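Local coordinates for protein proto-oncogene vav (PDB 6NEW) that probably acts as a guanine nucleotide exchange factor that activates Rac-type Rho GTPases, through a catalytic DH domain followed by PH and zinc-binding C1 domains, at residues R46-T51 against H183-E188; N360-Q365 against G405-C410. One frame throughout, in Å; residues are numbered along the deposited sequence.

Interaction 1: residues R46-T51 against H183-E188; sequences REIQQT and HLLLQE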
# COMPACT_ATOMS: atom_id res chain seq x y z
N ARG A 46 -13.30 1.87 -27.86
CA ARG A 46 -14.47 2.73 -27.68
C ARG A 46 -14.78 2.89 -26.19
O ARG A 46 -15.04 4.01 -25.75
CB ARG A 46 -15.68 2.15 -28.42
CG ARG A 46 -16.06 2.90 -29.68
CD ARG A 46 -17.38 2.40 -30.26
NE ARG A 46 -17.26 1.04 -30.82
CZ ARG A 46 -16.87 0.77 -32.06
NH1 ARG A 46 -16.55 1.75 -32.90
NH2 ARG A 46 -16.80 -0.49 -32.48
N GLU A 47 -14.75 1.76 -25.42
CA GLU A 47 -14.99 1.75 -23.98
C GLU A 47 -13.93 2.57 -23.25
O GLU A 47 -14.28 3.42 -22.45
CB GLU A 47 -15.06 0.32 -23.42
CG GLU A 47 -15.94 0.23 -22.18
CD GLU A 47 -15.82 -1.04 -21.36
OE1 GLU A 47 -15.78 -2.14 -21.96
OE2 GLU A 47 -15.82 -0.94 -20.11
N ILE A 48 -12.64 2.37 -23.60
CA ILE A 48 -11.50 3.10 -23.04
C ILE A 48 -11.70 4.62 -23.19
O ILE A 48 -11.52 5.36 -22.23
CB ILE A 48 -10.15 2.60 -23.62
CG1 ILE A 48 -9.77 1.22 -23.03
CG2 ILE A 48 -9.01 3.61 -23.40
CD1 ILE A 48 -8.77 0.39 -23.83
N GLN A 49 -12.12 5.06 -24.40
CA GLN A 49 -12.36 6.46 -24.72
C GLN A 49 -13.58 7.04 -24.02
O GLN A 49 -13.48 8.08 -23.37
CB GLN A 49 -12.46 6.66 -26.23
CG GLN A 49 -12.31 8.12 -26.65
CD GLN A 49 -12.57 8.37 -28.12
OE1 GLN A 49 -12.54 7.46 -28.96
NE2 GLN A 49 -12.80 9.62 -28.46
N GLN A 50 -14.74 6.38 -24.16
CA GLN A 50 -16.01 6.83 -23.58
C GLN A 50 -15.98 6.87 -22.05
O GLN A 50 -16.52 7.82 -21.47
CB GLN A 50 -17.20 6.00 -24.12
CG GLN A 50 -17.53 6.33 -25.58
CD GLN A 50 -18.41 5.31 -26.29
OE1 GLN A 50 -19.15 4.53 -25.67
NE2 GLN A 50 -18.35 5.32 -27.61
N THR A 51 -15.33 5.88 -21.40
CA THR A 51 -15.23 5.86 -19.94
C THR A 51 -14.31 6.98 -19.45
O THR A 51 -14.61 7.58 -18.43
CB THR A 51 -14.87 4.49 -19.37
OG1 THR A 51 -13.61 4.06 -19.90
CG2 THR A 51 -15.96 3.44 -19.60
N HIS A 183 -5.84 -1.27 -15.85
CA HIS A 183 -5.21 -2.57 -16.12
C HIS A 183 -6.24 -3.61 -16.57
O HIS A 183 -5.90 -4.47 -17.38
CB HIS A 183 -4.35 -3.07 -14.94
CG HIS A 183 -5.12 -3.56 -13.76
ND1 HIS A 183 -5.37 -4.91 -13.57
CD2 HIS A 183 -5.69 -2.87 -12.74
CE1 HIS A 183 -6.08 -5.00 -12.45
NE2 HIS A 183 -6.31 -3.80 -11.92
N LEU A 184 -7.50 -3.51 -16.10
CA LEU A 184 -8.55 -4.43 -16.53
C LEU A 184 -9.01 -4.11 -17.98
O LEU A 184 -9.28 -5.04 -18.75
CB LEU A 184 -9.76 -4.42 -15.58
CG LEU A 184 -9.52 -4.83 -14.12
CD1 LEU A 184 -10.78 -4.65 -13.29
CD2 LEU A 184 -9.02 -6.26 -14.02
N LEU A 185 -9.09 -2.80 -18.32
CA LEU A 185 -9.46 -2.32 -19.65
C LEU A 185 -8.39 -2.71 -20.65
O LEU A 185 -8.73 -3.19 -21.74
CB LEU A 185 -9.65 -0.78 -19.67
CG LEU A 185 -10.88 -0.22 -18.94
CD1 LEU A 185 -10.79 1.29 -18.84
CD2 LEU A 185 -12.20 -0.66 -19.61
N LEU A 186 -7.09 -2.53 -20.28
CA LEU A 186 -5.96 -2.89 -21.12
C LEU A 186 -5.78 -4.41 -21.23
O LEU A 186 -5.22 -4.86 -22.21
CB LEU A 186 -4.63 -2.23 -20.69
CG LEU A 186 -4.51 -0.70 -20.77
CD1 LEU A 186 -3.18 -0.26 -20.26
CD2 LEU A 186 -4.67 -0.17 -22.18
N GLN A 187 -6.31 -5.19 -20.25
CA GLN A 187 -6.21 -6.66 -20.28
C GLN A 187 -7.06 -7.24 -21.43
O GLN A 187 -6.63 -8.16 -22.13
CB GLN A 187 -6.63 -7.27 -18.92
CG GLN A 187 -6.20 -8.73 -18.74
CD GLN A 187 -6.62 -9.32 -17.42
OE1 GLN A 187 -6.14 -8.93 -16.35
NE2 GLN A 187 -7.47 -10.33 -17.47
N GLU A 188 -8.24 -6.64 -21.65
CA GLU A 188 -9.19 -7.03 -22.68
C GLU A 188 -8.72 -6.61 -24.06
O GLU A 188 -8.81 -7.39 -25.00
CB GLU A 188 -10.59 -6.47 -22.35
CG GLU A 188 -11.73 -7.25 -22.97
CD GLU A 188 -12.03 -8.65 -22.46
OE1 GLU A 188 -11.49 -9.05 -21.40
OE2 GLU A 188 -12.83 -9.35 -23.12
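L185 is the residue on which this contact turns: E47, I48 and T51 of the facing helix all meet its side chain. The side chains of I48 and L185 slide past each other in opposite directions, CG1 of I48 lying 3.9 Å from CB of L185. CD1 of I48 carries on past this point toward L186, whose CD2 it approaches at 4.5 Å. The two branches of the leucine go to different neighbours. CD2 of L185 lies at the exposed border of the contact, where the side chain of E47 crosses at about a right angle: chi1 (-152°) puts CG of E47 anti to the backbone N, the chain continues extended from there, and OE2 ends 3.7 Å from that methyl group. CD1 of L185 lies 4.1 Å from OG1 of T51. That hydroxyl is placed by a second shell: it donates to the carbonyl O of E47 at 2.7 Å, approaching tilted from the carbonyl plane, and the same oxygen also accepts the backbone N-H of T51. R178 adds a weak hydrogen bond to OG1. An alanine in place of T51 would probably leave R178 without this partner, strip one of the two donors from the E47 carbonyl and open a gap beside CD1 of L185. Farther out, the apolar contact continues into helix 86-105 through M100 on I48 and into helix 196-235 through M209 on L186. No hydrogen bond joins the two segments. Their axes come within 10.5 Å at their closest and run roughly antiparallel, at 155°. This is side-chain packing between the long helix 37-71 and the short helix 182-191, within the all-helical bundle characteristic of the RhoGEF (DH) domain.

Interaction 2: residues N360-Q365 against G405-C410; sequences NGHDFQ and GRVPPC. With ZN (zinc ion), chain C.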
# COMPACT_ATOMS: atom_id res chain seq x y z
N ASN A 360 25.85 -11.52 -5.79
CA ASN A 360 26.66 -10.75 -6.74
C ASN A 360 27.29 -9.47 -6.16
O ASN A 360 27.19 -8.40 -6.78
CB ASN A 360 25.82 -10.43 -8.00
CG ASN A 360 25.03 -11.61 -8.53
OD1 ASN A 360 23.80 -11.56 -8.66
ND2 ASN A 360 25.70 -12.71 -8.83
N GLY A 361 27.90 -9.58 -4.98
CA GLY A 361 28.59 -8.46 -4.33
C GLY A 361 27.76 -7.45 -3.55
O GLY A 361 28.32 -6.54 -2.94
N HIS A 362 26.44 -7.59 -3.55
CA HIS A 362 25.62 -6.62 -2.83
C HIS A 362 25.52 -6.91 -1.33
O HIS A 362 26.06 -7.90 -0.83
CB HIS A 362 24.20 -6.61 -3.44
CG HIS A 362 24.14 -6.26 -4.89
ND1 HIS A 362 24.37 -4.96 -5.33
CD2 HIS A 362 23.80 -7.03 -5.96
CE1 HIS A 362 24.17 -4.99 -6.64
NE2 HIS A 362 23.84 -6.22 -7.06
N ASP A 363 24.85 -5.99 -0.64
CA ASP A 363 24.46 -6.08 0.76
C ASP A 363 23.13 -5.36 0.86
O ASP A 363 23.06 -4.17 1.21
CB ASP A 363 25.52 -5.53 1.74
CG ASP A 363 25.18 -5.78 3.21
OD1 ASP A 363 24.36 -6.70 3.49
OD2 ASP A 363 25.71 -5.06 4.08
N PHE A 364 22.07 -6.07 0.46
CA PHE A 364 20.72 -5.53 0.45
C PHE A 364 20.16 -5.50 1.83
O PHE A 364 20.13 -6.52 2.52
CB PHE A 364 19.80 -6.31 -0.51
CG PHE A 364 20.03 -6.04 -1.98
CD1 PHE A 364 19.68 -4.81 -2.54
CD2 PHE A 364 20.56 -7.02 -2.81
CE1 PHE A 364 19.85 -4.57 -3.90
CE2 PHE A 364 20.72 -6.79 -4.17
CZ PHE A 364 20.39 -5.56 -4.71
N GLN A 365 19.70 -4.32 2.24
CA GLN A 365 19.09 -4.14 3.54
C GLN A 365 17.78 -3.45 3.36
O GLN A 365 17.62 -2.72 2.38
CB GLN A 365 19.99 -3.32 4.48
CG GLN A 365 21.25 -4.07 4.94
CD GLN A 365 22.32 -3.18 5.54
OE1 GLN A 365 22.12 -1.99 5.82
NE2 GLN A 365 23.50 -3.75 5.74
N GLY A 405 18.24 -11.32 -6.38
CA GLY A 405 19.15 -12.16 -7.16
C GLY A 405 19.33 -11.72 -8.60
O GLY A 405 20.32 -12.09 -9.24
N ARG A 406 18.38 -10.91 -9.12
CA ARG A 406 18.40 -10.46 -10.51
C ARG A 406 18.96 -9.04 -10.76
O ARG A 406 19.01 -8.61 -11.92
CB ARG A 406 16.99 -10.57 -11.11
CG ARG A 406 16.49 -12.00 -11.34
CD ARG A 406 15.09 -11.98 -11.91
NE ARG A 406 15.04 -11.29 -13.21
CZ ARG A 406 15.33 -11.85 -14.39
NH1 ARG A 406 15.71 -13.12 -14.46
NH2 ARG A 406 15.25 -11.13 -15.50
N VAL A 407 19.39 -8.33 -9.70
CA VAL A 407 19.97 -6.99 -9.84
C VAL A 407 21.39 -7.16 -10.43
O VAL A 407 22.11 -8.05 -9.98
CB VAL A 407 19.97 -6.20 -8.50
CG1 VAL A 407 20.65 -4.83 -8.63
CG2 VAL A 407 18.56 -6.03 -7.97
N PRO A 408 21.80 -6.37 -11.46
CA PRO A 408 23.17 -6.50 -12.00
C PRO A 408 24.25 -6.40 -10.91
O PRO A 408 23.99 -5.75 -9.88
CB PRO A 408 23.26 -5.35 -13.00
CG PRO A 408 21.85 -5.07 -13.38
CD PRO A 408 21.06 -5.28 -12.13
N PRO A 409 25.45 -7.03 -11.10
CA PRO A 409 26.48 -7.03 -10.05
C PRO A 409 26.83 -5.68 -9.43
O PRO A 409 26.69 -4.64 -10.06
CB PRO A 409 27.69 -7.64 -10.76
CG PRO A 409 27.09 -8.57 -11.73
CD PRO A 409 25.87 -7.86 -12.25
N CYS A 410 27.26 -5.74 -8.17
CA CYS A 410 27.61 -4.59 -7.36
C CYS A 410 28.85 -3.87 -7.89
O CYS A 410 29.90 -4.49 -8.05
CB CYS A 410 27.78 -5.01 -5.91
SG CYS A 410 27.69 -3.65 -4.73
ZN ZN C . 25.40 -3.26 -4.59
O HOH W 1 22.28 -9.37 -7.66
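H362 and C410 bind the same zinc ion, bringing together the beginning and end of the C1 domain, a small zinc-binding fold in which C392 and C395 complete this site of three cysteines and one histidine. The imidazole of H362 is used from both ends. ND1 reaches the metal at 2.1 Å, while NE2 donates to the carbonyl O of P408 at 2.9 Å; the oxygen lies in the ring plane, although the nitrogen stands above the plane of the carbonyl and the bond is bent (137°). Held at both nitrogens, by metal and by carbonyl, the ring is probably restrained from turning, and the carbonyl probably strengthens the histidine as a ligand. Its two faces are covered differently. CB of C410 rests over one face in a CH-pi contact, 3.8 Å from the ring centroid; chi1 of C410 (-162°) sets SG anti to the backbone N, where it binds the zinc ion. On the opposite face CZ of F364 stands over the ring centre. The phenyl ring also meets V407 tip to tip, CZ lying 3.8 Å from CG2 of V407, while CG1 of V407 sits in the plane of the phenyl ring at its edge and approaches NE2 of H362 obliquely. L404 and Y390 pack against F364 as well. A backbone hydrogen bond also joins the two segments, N of C410 to O of N360 at 3.0 Å. A water lies within hydrogen-bonding distance of both OD1 of N360 and the carbonyl O of V407, 2.7 Å from the latter, and may bridge them.

Overall arrangement
The two contacts lie in separate domains, their centres 38 Å apart and their nearest atoms about 21 Å apart. Interaction 1 joins two helices of the RhoGEF domain, mostly through aliphatic side chains, two of them buried, with E47 at the exposed border, and without a hydrogen bond between its segments. Interaction 2 joins a loop leading into a strand to an irregular segment of the C1 domain; partly exposed, it buries 366 Å² (both sides summed) against 194 Å², and depends on zinc coordination, hydrogen bonds and ring packing. The difference follows their setting: a helical bundle packs side chains between helices, whereas a small domain poor in regular structure is held together around metal.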